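Local structure of probable transcriptional regulator, LysR family protein (Rhodococcus sp., 2QL3) at residues A[5-10]-A[55-60]; A[72-77]-A[184-189]; A[80-85]-A[167-172]; A[96-101]-A[125-130]; A[106-111]-A[132-137]. The protein is probably a LysR-type transcriptional regulator that binds DNA through a domain absent here, this chain being its C-terminal effector-binding (LysR substrate-binding) domain. All blocks are in the same frame, centred on the assembly; numbering follows the deposited sequence.

Interaction 1 of 5, residues A[5-10]-A[55-60]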
# COMPACT_ATOMS: atom_id res chain seq x y z
N GLY A 5 20.38 16.20 15.32
CA GLY A 5 21.11 15.49 14.30
C GLY A 5 20.28 14.40 13.61
O GLY A 5 19.14 14.12 14.04
N PRO A 6 20.84 13.79 12.56
CA PRO A 6 20.09 12.85 11.67
C PRO A 6 19.94 11.50 12.30
O PRO A 6 20.88 11.03 12.94
CB PRO A 6 21.00 12.74 10.45
CG PRO A 6 22.42 12.98 11.02
CD PRO A 6 22.23 13.98 12.11
N ILE A 7 18.79 10.83 12.09
CA ILE A 7 18.65 9.39 12.38
C ILE A 7 17.99 8.75 11.18
O ILE A 7 17.06 9.32 10.63
CB ILE A 7 17.84 9.05 13.71
CG1 ILE A 7 17.70 7.55 13.89
CG2 ILE A 7 16.43 9.74 13.77
CD1 ILE A 7 16.77 7.11 15.04
N ALA A 8 18.50 7.61 10.76
CA ALA A 8 17.85 6.80 9.69
C ALA A 8 17.02 5.66 10.28
O ALA A 8 17.52 4.78 10.97
CB ALA A 8 18.85 6.29 8.64
N VAL A 9 15.72 5.76 10.03
CA VAL A 9 14.71 4.79 10.50
C VAL A 9 14.12 4.00 9.33
O VAL A 9 13.55 4.55 8.36
CB VAL A 9 13.56 5.48 11.26
CG1 VAL A 9 12.56 4.40 11.82
CG2 VAL A 9 14.08 6.40 12.39
N GLY A 10 14.27 2.69 9.38
CA GLY A 10 13.67 1.89 8.32
C GLY A 10 12.46 1.16 8.85
O GLY A 10 12.28 1.04 10.10
N LEU A 55 20.90 2.38 7.87
CA LEU A 55 19.83 2.61 8.82
C LEU A 55 20.41 2.55 10.21
O LEU A 55 21.34 1.78 10.44
CB LEU A 55 18.72 1.56 8.69
CG LEU A 55 17.97 1.44 7.38
CD1 LEU A 55 17.08 0.19 7.48
CD2 LEU A 55 17.16 2.70 7.12
N ASP A 56 19.88 3.37 11.12
CA ASP A 56 20.27 3.32 12.54
C ASP A 56 19.43 2.26 13.24
O ASP A 56 19.94 1.45 14.02
CB ASP A 56 20.05 4.66 13.26
CG ASP A 56 21.03 5.80 12.82
OD1 ASP A 56 22.11 5.90 13.44
OD2 ASP A 56 20.76 6.59 11.86
N VAL A 57 18.12 2.30 12.96
CA VAL A 57 17.13 1.44 13.60
C VAL A 57 16.11 1.01 12.55
O VAL A 57 16.04 1.57 11.45
CB VAL A 57 16.40 2.14 14.81
CG1 VAL A 57 17.39 2.54 15.91
CG2 VAL A 57 15.61 3.36 14.36
N ALA A 58 15.38 -0.06 12.87
CA ALA A 58 14.32 -0.60 12.03
C ALA A 58 13.10 -0.89 12.92
O ALA A 58 13.24 -1.34 14.10
CB ALA A 58 14.83 -1.90 11.37
N ILE A 59 11.91 -0.62 12.39
CA ILE A 59 10.68 -1.02 12.99
C ILE A 59 10.19 -2.21 12.18
O ILE A 59 9.91 -2.09 10.99
CB ILE A 59 9.61 0.07 12.94
CG1 ILE A 59 10.14 1.39 13.57
CG2 ILE A 59 8.31 -0.41 13.58
CD1 ILE A 59 10.60 1.28 14.98
N VAL A 60 10.13 -3.38 12.82
CA VAL A 60 9.86 -4.62 12.08
C VAL A 60 8.99 -5.60 12.86
O VAL A 60 8.88 -5.50 14.07
CB VAL A 60 11.19 -5.38 11.67
CG1 VAL A 60 11.91 -4.64 10.62
CG2 VAL A 60 12.10 -5.62 12.87
O HOH W 1 22.40 8.65 13.83
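Asp56 reaches across to the backbone of Ala8, and its carboxylate takes the place of a main-chain acceptor at the start of a parallel strand pair. OD2 of Asp56 receives the N-H of Ala8 at 2.7 Å in an almost straight bond of 176°, met on the anti side of the carboxylate. The other oxygen, OD1, accepts from a water that also donates to Pro6 O, so both branches of the acid are tied to the 5-10 strand. CB of Asp56 passes 3.8 Å from CG1 of Ile7. In return, Ala8 O is gripped twice, by Asp56 N at 2.8 Å and by Val57 N at 3.2 Å. Beyond this point ordinary parallel pairing takes over: Gly10 N donates to Val57 O at 2.9 Å, and Gly10 O accepts from Ile59 N. Val9 CG2 and Val57 CG2 meet at 3.9 Å on a face covered by Phe201 of helix 196-205, while on the other face CD2 of Leu55 lies 3.7 Å from Gly10 N. An alanine in place of Asp56 would probably leave Ala8 N without its acceptor and the water without one of its two holds. This edge belongs to the alpha/beta core of the periplasmic-binding-protein-like fold, with strand 34-40 bonded along the other edge of strand 5-11. The chemistry implies that a carboxylate and a water can satisfy Ala8 N and Pro6 O where strand-to-strand backbone bonding has not yet begun.

Interaction 2 of 5, residues A[72-77]-A[184-189]. With PO4 (phosphate ion), chain R.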
# COMPACT_ATOMS: atom_id res chain seq x y z
N VAL A 72 13.32 -4.48 20.94
CA VAL A 72 12.49 -4.13 22.10
C VAL A 72 11.05 -4.11 21.56
O VAL A 72 10.76 -3.41 20.59
CB VAL A 72 12.87 -2.72 22.70
CG1 VAL A 72 11.77 -2.22 23.62
CG2 VAL A 72 14.16 -2.75 23.53
N PRO A 73 10.13 -4.86 22.21
CA PRO A 73 8.77 -4.92 21.69
C PRO A 73 7.97 -3.64 21.85
O PRO A 73 8.05 -2.96 22.86
CB PRO A 73 8.15 -6.10 22.44
CG PRO A 73 8.88 -6.17 23.72
CD PRO A 73 10.30 -5.68 23.42
N LEU A 74 7.23 -3.27 20.81
CA LEU A 74 6.47 -2.03 20.83
C LEU A 74 5.01 -2.40 21.09
O LEU A 74 4.27 -1.71 21.81
CB LEU A 74 6.63 -1.37 19.47
CG LEU A 74 7.70 -0.31 19.15
CD1 LEU A 74 8.86 -0.37 20.04
CD2 LEU A 74 8.13 -0.48 17.73
N MSE A 75 4.61 -3.52 20.51
CA MSE A 75 3.25 -4.01 20.56
C MSE A 75 3.26 -5.44 20.02
O MSE A 75 4.24 -5.86 19.42
CB MSE A 75 2.26 -3.13 19.78
CG MSE A 75 2.68 -2.60 18.37
SE MSE A 75 1.34 -3.11 17.09
CE MSE A 75 -0.09 -1.80 17.44
N THR A 76 2.18 -6.17 20.32
CA THR A 76 2.01 -7.53 19.88
C THR A 76 0.62 -7.63 19.24
O THR A 76 -0.32 -6.99 19.70
CB THR A 76 2.07 -8.49 21.05
OG1 THR A 76 3.36 -8.44 21.65
CG2 THR A 76 1.90 -9.90 20.56
N ARG A 77 0.47 -8.44 18.22
CA ARG A 77 -0.86 -8.61 17.62
C ARG A 77 -1.04 -10.00 17.16
O ARG A 77 -0.14 -10.62 16.63
CB ARG A 77 -1.08 -7.68 16.41
CG ARG A 77 -0.76 -6.21 16.69
CD ARG A 77 -2.03 -5.42 16.80
NE ARG A 77 -2.16 -4.55 15.63
CZ ARG A 77 -3.32 -4.04 15.18
NH1 ARG A 77 -4.47 -4.29 15.82
NH2 ARG A 77 -3.31 -3.25 14.10
N VAL A 184 5.68 -6.56 17.05
CA VAL A 184 6.33 -5.50 16.36
C VAL A 184 7.40 -4.95 17.32
O VAL A 184 7.12 -4.59 18.49
CB VAL A 184 5.32 -4.46 15.97
CG1 VAL A 184 5.98 -3.29 15.15
CG2 VAL A 184 4.19 -5.10 15.13
N VAL A 185 8.64 -4.91 16.81
CA VAL A 185 9.79 -4.44 17.58
C VAL A 185 10.49 -3.20 16.96
O VAL A 185 10.38 -2.97 15.76
CB VAL A 185 10.81 -5.59 17.74
CG1 VAL A 185 10.16 -6.80 18.50
CG2 VAL A 185 11.40 -6.05 16.35
N VAL A 186 11.14 -2.40 17.80
CA VAL A 186 12.28 -1.55 17.36
C VAL A 186 13.59 -2.37 17.40
O VAL A 186 13.85 -3.08 18.38
CB VAL A 186 12.40 -0.20 18.14
CG1 VAL A 186 12.73 -0.41 19.67
CG2 VAL A 186 13.45 0.74 17.46
N ALA A 187 14.36 -2.35 16.33
CA ALA A 187 15.56 -3.19 16.27
C ALA A 187 16.80 -2.43 15.86
O ALA A 187 16.72 -1.40 15.19
CB ALA A 187 15.31 -4.42 15.30
N TRP A 188 17.95 -2.89 16.30
CA TRP A 188 19.22 -2.33 15.87
C TRP A 188 20.26 -3.42 15.99
O TRP A 188 20.04 -4.40 16.66
CB TRP A 188 19.63 -1.12 16.70
CG TRP A 188 19.87 -1.40 18.16
CD1 TRP A 188 21.07 -1.64 18.76
CD2 TRP A 188 18.87 -1.51 19.18
NE1 TRP A 188 20.89 -1.87 20.13
CE2 TRP A 188 19.55 -1.80 20.41
CE3 TRP A 188 17.47 -1.38 19.19
CZ2 TRP A 188 18.88 -1.93 21.63
CZ3 TRP A 188 16.79 -1.52 20.39
CH2 TRP A 188 17.50 -1.81 21.60
N HIS A 189 21.40 -3.25 15.35
CA HIS A 189 22.40 -4.31 15.31
C HIS A 189 23.27 -4.31 16.60
O HIS A 189 23.77 -3.27 17.00
CB HIS A 189 23.22 -4.04 14.05
CG HIS A 189 24.04 -5.19 13.58
ND1 HIS A 189 25.18 -5.62 14.23
CD2 HIS A 189 23.94 -5.96 12.46
CE1 HIS A 189 25.74 -6.61 13.55
NE2 HIS A 189 25.01 -6.83 12.46
P PO4 R . 0.55 -4.66 23.27
O1 PO4 R . 0.16 -5.64 24.36
O2 PO4 R . 1.87 -4.00 23.62
O3 PO4 R . 0.67 -5.46 22.00
O4 PO4 R . -0.50 -3.58 23.04
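A classic beta bulge interrupts the antiparallel pairing of segments 72-77 and 184-189, parts of strands 69-84 and 182-189, where Leu74 and Met75 both face Val184. Val184 O takes a short bond from Leu74 N at 2.7 Å and a weak one from Met75 N at 3.4 Å, while Val184 N donates back to Met75 O. On the Val72 side of the bulge the pairing is regular, with Val72 N bonded to Val186 O and Val186 N to Val72 O, both at 3.0 Å. The inserted residue shifts the register by one. Leu74 sends CD2 over the backbone of the partner strand, 3.6 Å from Val186 N, and its CD1 meets CG1 of Val186 at 3.9 Å, the two side chains crossing at about a right angle. Met75, a selenomethionine, runs side by side with Val184. Its CG, set between the backbone N and the carbonyl carbon (chi1 43°), lies 4.0 Å from CB of Val184, and after bends at chi2 and chi3 SE of Met75 lies near CG2 of Val184. Farther along, CG2 of Val72 touches the edge of the Trp188 indole, near the ring plane, at CH2. A phosphate ion, probably from the crystallisation liquor, lies by Thr76 N, modelled too close for a bond to be relied on. Strand 182-189 is flanked on its other edge by strand 57-61, to which Val185 and Ala187 are bonded through Val60 and Ala58. Helix 196-205 packs against one face of the pair, with Val205 on Leu74 and Ile202 on Trp188, and Ile59 lies against Val184 and Val186.

Interaction 3 of 5, residues A[80-85]-A[167-172]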
# COMPACT_ATOMS: atom_id res chain seq x y z
N MSE A 80 -5.40 -12.20 12.32
CA MSE A 80 -6.86 -12.24 12.17
C MSE A 80 -7.31 -12.56 10.73
O MSE A 80 -6.60 -12.32 9.75
CB MSE A 80 -7.51 -10.93 12.62
CG MSE A 80 -7.27 -9.73 11.69
SE MSE A 80 -7.11 -8.01 12.69
CE MSE A 80 -5.21 -8.00 13.21
N VAL A 81 -8.47 -13.18 10.63
CA VAL A 81 -9.11 -13.41 9.35
C VAL A 81 -9.88 -12.15 8.96
O VAL A 81 -10.44 -11.49 9.83
CB VAL A 81 -10.03 -14.71 9.39
CG1 VAL A 81 -11.01 -14.71 8.26
CG2 VAL A 81 -9.11 -15.92 9.22
N VAL A 82 -9.87 -11.82 7.65
CA VAL A 82 -10.60 -10.69 7.15
C VAL A 82 -11.43 -11.21 6.02
O VAL A 82 -10.93 -11.93 5.14
CB VAL A 82 -9.66 -9.47 6.77
CG1 VAL A 82 -10.47 -8.22 6.47
CG2 VAL A 82 -8.63 -9.19 7.87
N LEU A 83 -12.73 -10.89 6.08
CA LEU A 83 -13.77 -11.36 5.14
C LEU A 83 -14.50 -10.15 4.56
O LEU A 83 -14.51 -9.04 5.16
CB LEU A 83 -14.84 -12.11 5.91
CG LEU A 83 -14.67 -13.60 6.26
CD1 LEU A 83 -13.31 -14.20 5.92
CD2 LEU A 83 -15.20 -13.92 7.66
N GLY A 84 -15.07 -10.36 3.38
CA GLY A 84 -16.01 -9.42 2.80
C GLY A 84 -17.36 -9.67 3.47
O GLY A 84 -17.62 -10.77 3.98
N ALA A 85 -18.21 -8.65 3.45
CA ALA A 85 -19.49 -8.66 4.16
C ALA A 85 -20.48 -9.71 3.63
O ALA A 85 -21.35 -10.14 4.38
CB ALA A 85 -20.12 -7.29 4.12
N LEU A 167 -15.89 -0.08 0.75
CA LEU A 167 -16.57 -1.31 1.16
C LEU A 167 -16.13 -1.75 2.54
O LEU A 167 -14.99 -1.45 2.94
CB LEU A 167 -16.34 -2.42 0.15
CG LEU A 167 -17.06 -2.21 -1.17
CD1 LEU A 167 -16.86 -3.44 -2.00
CD2 LEU A 167 -18.60 -1.91 -1.01
N PRO A 168 -17.02 -2.44 3.29
CA PRO A 168 -16.58 -2.82 4.63
C PRO A 168 -15.81 -4.12 4.57
O PRO A 168 -15.85 -4.89 3.59
CB PRO A 168 -17.88 -3.02 5.40
CG PRO A 168 -18.80 -3.58 4.35
CD PRO A 168 -18.40 -2.89 3.03
N VAL A 169 -15.09 -4.36 5.64
CA VAL A 169 -14.36 -5.56 5.77
C VAL A 169 -14.77 -6.09 7.15
O VAL A 169 -15.10 -5.30 8.05
CB VAL A 169 -12.89 -5.15 5.59
CG1 VAL A 169 -12.12 -5.17 6.86
CG2 VAL A 169 -12.29 -5.75 4.31
N VAL A 170 -14.77 -7.41 7.30
CA VAL A 170 -15.23 -8.05 8.50
C VAL A 170 -14.08 -8.87 9.05
O VAL A 170 -13.62 -9.84 8.42
CB VAL A 170 -16.46 -8.96 8.27
CG1 VAL A 170 -16.90 -9.64 9.63
CG2 VAL A 170 -17.63 -8.18 7.58
N VAL A 171 -13.65 -8.47 10.24
CA VAL A 171 -12.38 -8.91 10.84
C VAL A 171 -12.79 -9.89 11.91
O VAL A 171 -13.64 -9.60 12.75
CB VAL A 171 -11.60 -7.66 11.40
CG1 VAL A 171 -10.47 -8.05 12.27
CG2 VAL A 171 -11.09 -6.78 10.24
N LYS A 172 -12.23 -11.10 11.86
CA LYS A 172 -12.55 -12.09 12.86
C LYS A 172 -11.32 -12.73 13.49
O LYS A 172 -10.33 -13.01 12.76
CB LYS A 172 -13.44 -13.17 12.24
CG LYS A 172 -14.69 -12.60 11.66
CD LYS A 172 -15.68 -13.66 11.43
CE LYS A 172 -16.88 -13.37 12.26
NZ LYS A 172 -17.91 -12.84 11.35
O HOH W 2 -17.61 -6.14 1.92
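Lys172, Val170 and Leu83 are the three residues most covered in this antiparallel strand pair, part of the mixed sheet of the LysR effector-binding domain. Leu83 and Val170 form a hydrogen-bonded pair, Leu83 N donating to Val170 O and Val170 N to Leu83 O, both at 2.7 Å. CB of Leu83 stands 4.3 Å from CB of Val170. Lys172 pairs in the same way with Val81, its N reaching Val81 O at 2.7 Å. The aliphatic part of the lysine does the packing: CD of Lys172 meets CD2 of Leu83 at 3.8 Å, the two side chains crossing at about a right angle. CG2 of Val170 extends the same face toward Ala85, whose CA it approaches to 3.9 Å. Where regular pairing fades, a water joins the two chains, accepting from Ala85 N and donating to Pro168 O. The other face of the pair holds Val82, Val169 and Val171, and Met80 packs on Val171; strand 152-154 bonds to the far edge of strand 69-84, and Thr152 and Leu154 lie on Val82. Here Val82 and Val171 point the same way, whereas Val82 crosses Val169 with CG1 against CG1 at 3.5 Å, tighter than usual van der Waals contact.

Interaction 4 of 5, residues A[96-101]-A[125-130]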
# COMPACT_ATOMS: atom_id res chain seq x y z
N VAL A 96 -13.31 -17.71 13.87
CA VAL A 96 -13.43 -18.74 12.82
C VAL A 96 -12.38 -19.80 13.07
O VAL A 96 -11.32 -19.49 13.57
CB VAL A 96 -13.28 -18.20 11.37
CG1 VAL A 96 -14.34 -17.15 11.04
CG2 VAL A 96 -11.90 -17.67 11.14
N ARG A 97 -12.68 -21.06 12.79
CA ARG A 97 -11.59 -22.00 12.64
C ARG A 97 -11.16 -21.99 11.20
O ARG A 97 -11.96 -22.16 10.29
CB ARG A 97 -11.88 -23.40 13.14
CG ARG A 97 -13.27 -23.82 13.40
CD ARG A 97 -13.25 -25.13 14.26
NE ARG A 97 -11.88 -25.58 14.49
CZ ARG A 97 -11.20 -26.47 13.76
NH1 ARG A 97 -9.93 -26.76 14.08
NH2 ARG A 97 -11.78 -27.07 12.70
N LEU A 98 -9.88 -21.74 10.99
CA LEU A 98 -9.35 -21.49 9.66
C LEU A 98 -9.65 -22.67 8.76
O LEU A 98 -9.92 -22.51 7.58
CB LEU A 98 -7.86 -21.36 9.80
CG LEU A 98 -7.06 -20.17 9.32
CD1 LEU A 98 -5.85 -20.12 10.20
CD2 LEU A 98 -6.65 -20.44 7.90
N ALA A 99 -9.58 -23.87 9.34
CA ALA A 99 -9.95 -25.09 8.64
C ALA A 99 -11.26 -24.96 7.86
O ALA A 99 -11.44 -25.66 6.85
CB ALA A 99 -10.03 -26.27 9.63
N ASP A 100 -12.16 -24.08 8.31
CA ASP A 100 -13.49 -23.89 7.69
C ASP A 100 -13.42 -23.09 6.39
O ASP A 100 -14.37 -23.06 5.63
CB ASP A 100 -14.50 -23.27 8.67
CG ASP A 100 -14.81 -24.20 9.87
OD1 ASP A 100 -15.59 -23.82 10.78
OD2 ASP A 100 -14.25 -25.33 9.91
N LEU A 101 -12.28 -22.47 6.13
CA LEU A 101 -12.02 -21.69 4.92
C LEU A 101 -11.06 -22.43 3.98
O LEU A 101 -10.66 -21.89 2.96
CB LEU A 101 -11.40 -20.35 5.34
CG LEU A 101 -12.38 -19.39 6.01
CD1 LEU A 101 -11.56 -18.38 6.75
CD2 LEU A 101 -13.24 -18.73 4.90
N ALA A 125 -3.21 -25.23 10.89
CA ALA A 125 -4.63 -25.61 10.86
C ALA A 125 -4.92 -26.82 9.93
O ALA A 125 -6.08 -27.31 9.84
CB ALA A 125 -5.49 -24.43 10.48
N GLY A 126 -3.88 -27.29 9.23
CA GLY A 126 -3.94 -28.55 8.45
C GLY A 126 -4.01 -28.44 6.93
O GLY A 126 -4.16 -29.44 6.25
N PHE A 127 -3.89 -27.24 6.37
CA PHE A 127 -4.10 -27.08 4.92
C PHE A 127 -3.13 -26.16 4.24
O PHE A 127 -2.34 -25.45 4.90
CB PHE A 127 -5.57 -26.74 4.57
CG PHE A 127 -5.98 -25.36 4.97
CD1 PHE A 127 -6.28 -25.07 6.30
CD2 PHE A 127 -6.07 -24.34 4.01
CE1 PHE A 127 -6.61 -23.78 6.70
CE2 PHE A 127 -6.45 -23.05 4.38
CZ PHE A 127 -6.72 -22.76 5.72
N ALA A 128 -3.12 -26.26 2.92
CA ALA A 128 -2.40 -25.38 2.02
C ALA A 128 -3.51 -24.56 1.36
O ALA A 128 -4.44 -25.12 0.78
CB ALA A 128 -1.63 -26.21 0.98
N PRO A 129 -3.48 -23.25 1.53
CA PRO A 129 -4.65 -22.51 1.00
C PRO A 129 -4.68 -22.48 -0.53
O PRO A 129 -3.60 -22.52 -1.18
CB PRO A 129 -4.43 -21.11 1.53
CG PRO A 129 -2.91 -21.00 1.63
CD PRO A 129 -2.48 -22.36 2.15
N ARG A 130 -5.90 -22.37 -1.06
CA ARG A 130 -6.16 -22.12 -2.50
C ARG A 130 -6.06 -20.61 -2.75
O ARG A 130 -7.01 -19.89 -2.49
CB ARG A 130 -7.58 -22.56 -2.90
CG ARG A 130 -8.05 -24.01 -2.46
CD ARG A 130 -9.53 -24.30 -2.85
NE ARG A 130 -9.83 -23.81 -4.20
CZ ARG A 130 -10.63 -22.77 -4.53
NH1 ARG A 130 -11.30 -22.08 -3.60
NH2 ARG A 130 -10.77 -22.42 -5.80
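Leu98 and Ala125 meet through their CB atoms at 3.9 Å, the close part of a small apolar contact that has no hydrogen bond across it. The CB of Leu98 is directed toward the 125-130 segment, and its side chain crosses that of Phe127 at about a right angle. The CD2 methyl of Leu98 comes to the edge of the phenyl ring, near the ring plane and beside CE1 and CZ, but the modelled separation is too short to be trusted. The backbone joins in as well, with Leu98 O 3.7 Å from CE1 of Phe127. The CB of Phe127 points toward the segment of Leu98, and chi1 of 71° sets its CG between the backbone N and the carbonyl carbon. Cys122 and Val121 of helix 114-125 close in around the pair, Cys122 touching both Leu98 and Phe127. Gly126 follows this helix in a Schellman motif with a positive phi of 106°, and on either side of this turn the CB atoms of Ala125 and Phe127 are directed toward the 96-101 segment. Across from it Leu98 opens a 3-10 turn, residues 98-101, in which Leu101 N bonds back to Leu98 O at 2.8 Å, with Asp100 N bonding back to Arg97 O just before it. Away from Leu98 the fit is looser. The partly exposed Ala99 reaches Ala125 with its CB alone, 4.1 Å from Ala125 O, and Ala99 N lies 4.0 Å from CE1 of Phe127. Next to it the CB of Asp100, a solvent-exposed residue, points away from the 125-130 segment.

Interaction 5 of 5, residues A[106-111]-A[132-137]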
# COMPACT_ATOMS: atom_id res chain seq x y z
N MSE A 106 -8.40 -17.88 -1.30
CA MSE A 106 -7.73 -16.91 -0.47
C MSE A 106 -7.08 -15.79 -1.30
O MSE A 106 -6.66 -16.02 -2.41
CB MSE A 106 -6.70 -17.62 0.46
CG MSE A 106 -5.99 -16.66 1.45
SE MSE A 106 -4.25 -17.41 1.95
CE MSE A 106 -3.82 -16.20 3.51
N VAL A 107 -7.03 -14.57 -0.72
CA VAL A 107 -6.25 -13.43 -1.23
C VAL A 107 -5.04 -13.40 -0.28
O VAL A 107 -5.20 -13.20 0.93
CB VAL A 107 -7.02 -12.07 -1.12
CG1 VAL A 107 -6.14 -10.90 -1.54
CG2 VAL A 107 -8.25 -12.07 -1.99
N LEU A 108 -3.86 -13.68 -0.83
CA LEU A 108 -2.63 -13.79 -0.05
C LEU A 108 -1.82 -12.49 -0.12
O LEU A 108 -1.50 -11.97 -1.20
CB LEU A 108 -1.79 -14.96 -0.57
CG LEU A 108 -0.38 -15.12 -0.05
CD1 LEU A 108 -0.46 -15.65 1.33
CD2 LEU A 108 0.50 -16.07 -0.89
N LEU A 109 -1.53 -11.93 1.06
CA LEU A 109 -0.55 -10.85 1.14
C LEU A 109 0.86 -11.46 1.07
O LEU A 109 1.29 -12.17 1.96
CB LEU A 109 -0.74 -10.05 2.44
CG LEU A 109 0.24 -8.84 2.53
CD1 LEU A 109 -0.04 -7.85 1.38
CD2 LEU A 109 0.18 -8.16 3.85
N ASP A 110 1.55 -11.27 -0.04
CA ASP A 110 2.85 -11.88 -0.16
C ASP A 110 3.86 -10.78 0.14
O ASP A 110 4.35 -10.13 -0.78
CB ASP A 110 3.07 -12.42 -1.56
CG ASP A 110 4.44 -13.15 -1.71
OD1 ASP A 110 5.32 -13.10 -0.77
OD2 ASP A 110 4.64 -13.77 -2.76
N ALA A 111 4.14 -10.54 1.41
CA ALA A 111 5.10 -9.48 1.77
C ALA A 111 5.96 -10.03 2.88
O ALA A 111 5.66 -9.77 4.05
CB ALA A 111 4.37 -8.18 2.20
N ALA A 132 -6.23 -17.62 -4.81
CA ALA A 132 -6.86 -17.03 -6.00
C ALA A 132 -6.12 -15.76 -6.45
O ALA A 132 -6.06 -15.45 -7.67
CB ALA A 132 -8.32 -16.70 -5.70
N TYR A 133 -5.57 -15.01 -5.50
CA TYR A 133 -4.90 -13.76 -5.81
C TYR A 133 -3.77 -13.51 -4.82
O TYR A 133 -3.90 -13.82 -3.65
CB TYR A 133 -5.87 -12.54 -5.82
CG TYR A 133 -7.00 -12.68 -6.81
CD1 TYR A 133 -6.79 -12.43 -8.17
CD2 TYR A 133 -8.27 -13.14 -6.39
CE1 TYR A 133 -7.83 -12.61 -9.13
CE2 TYR A 133 -9.33 -13.33 -7.33
CZ TYR A 133 -9.08 -13.04 -8.70
OH TYR A 133 -10.07 -13.19 -9.63
N ARG A 134 -2.68 -12.94 -5.31
CA ARG A 134 -1.51 -12.65 -4.52
C ARG A 134 -1.15 -11.19 -4.78
O ARG A 134 -1.37 -10.67 -5.91
CB ARG A 134 -0.40 -13.64 -4.97
CG ARG A 134 0.94 -13.40 -4.42
CD ARG A 134 1.94 -14.40 -5.09
NE ARG A 134 1.50 -15.80 -4.95
CZ ARG A 134 1.95 -16.68 -4.04
NH1 ARG A 134 1.46 -17.92 -4.04
NH2 ARG A 134 2.90 -16.34 -3.14
N THR A 135 -0.70 -10.50 -3.72
CA THR A 135 -0.32 -9.07 -3.78
C THR A 135 0.69 -8.74 -2.67
O THR A 135 0.63 -9.31 -1.56
CB THR A 135 -1.56 -8.12 -3.63
OG1 THR A 135 -1.10 -6.75 -3.54
CG2 THR A 135 -2.34 -8.43 -2.33
N ALA A 136 1.63 -7.86 -2.91
CA ALA A 136 2.46 -7.39 -1.78
C ALA A 136 1.90 -6.11 -1.12
O ALA A 136 2.46 -5.60 -0.14
CB ALA A 136 3.95 -7.20 -2.21
N ASN A 137 0.76 -5.64 -1.62
CA ASN A 137 0.15 -4.39 -1.18
C ASN A 137 -0.96 -4.63 -0.14
O ASN A 137 -1.91 -5.29 -0.42
CB ASN A 137 -0.42 -3.64 -2.36
CG ASN A 137 -0.81 -2.20 -1.99
OD1 ASN A 137 -0.33 -1.64 -0.99
ND2 ASN A 137 -1.66 -1.59 -2.80
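Arg134 runs out beside Leu108 on the neighbouring parallel strand and ends at Asp110, just past the end of that strand. From CB the chain extends with CG anti to the backbone N (chi1 172°), where CG of Arg134 rests 3.7 Å from CB of Asp110. CD of Arg134 follows at 3.6 Å from Asp110 OD2, and a bend at chi3 comes before the guanidinium. One face of the Arg134 guanidinium is covered by CD2 of Leu108, 3.2 Å above its plane and displaced toward the rim. NE and NH1 lie farther from this methyl than CZ does. NH2 of Arg134, at the tip, donates to Asp110 OD2 at 3.1 Å in a salt bridge: the oxygen lies in the guanidinium plane, whereas the nitrogen stands well above the carboxylate plane. The other oxygen, OD1, is hydrogen-bonded to Thr115 OG1. An alanine in place of Asp110 would probably leave Arg134 without its charged mate and Thr115 without that partner. Along the backbone, Leu108 N bonds to Tyr133 O at 2.8 Å and Asp110 N to Thr135 O at 2.6 Å. Thr135 OG1 accepts from Asn137 N in an ST turn and also bonds Glu40 of the second subunit. The strands 106-109 and 131-135, joined through helix 114-125, form a beta-alpha-beta crossover.

How the interactions relate
The five contacts spread along a two-lobed, periplasmic-binding-protein-like domain. Interactions 1 and 2 lie on one side of the chain's centre, their centres about 13 Å apart, and are joined through strands 57-61 and 182-189 of the mixed sheet. The centre of interaction 3 is about 26 Å from that of interaction 2. Both use the long strand 69-84, which passes from one side to the other. Interaction 1 closes before the rest open; interaction 2 encloses the other three, and interactions 4 and 5 alternate inside the loop of interaction 3. Interaction 4 touches both 3 and 5, through Val96 and Arg130. Strand 69-84 thus links the two lobes, while interactions 4 and 5 close shorter loops in the second.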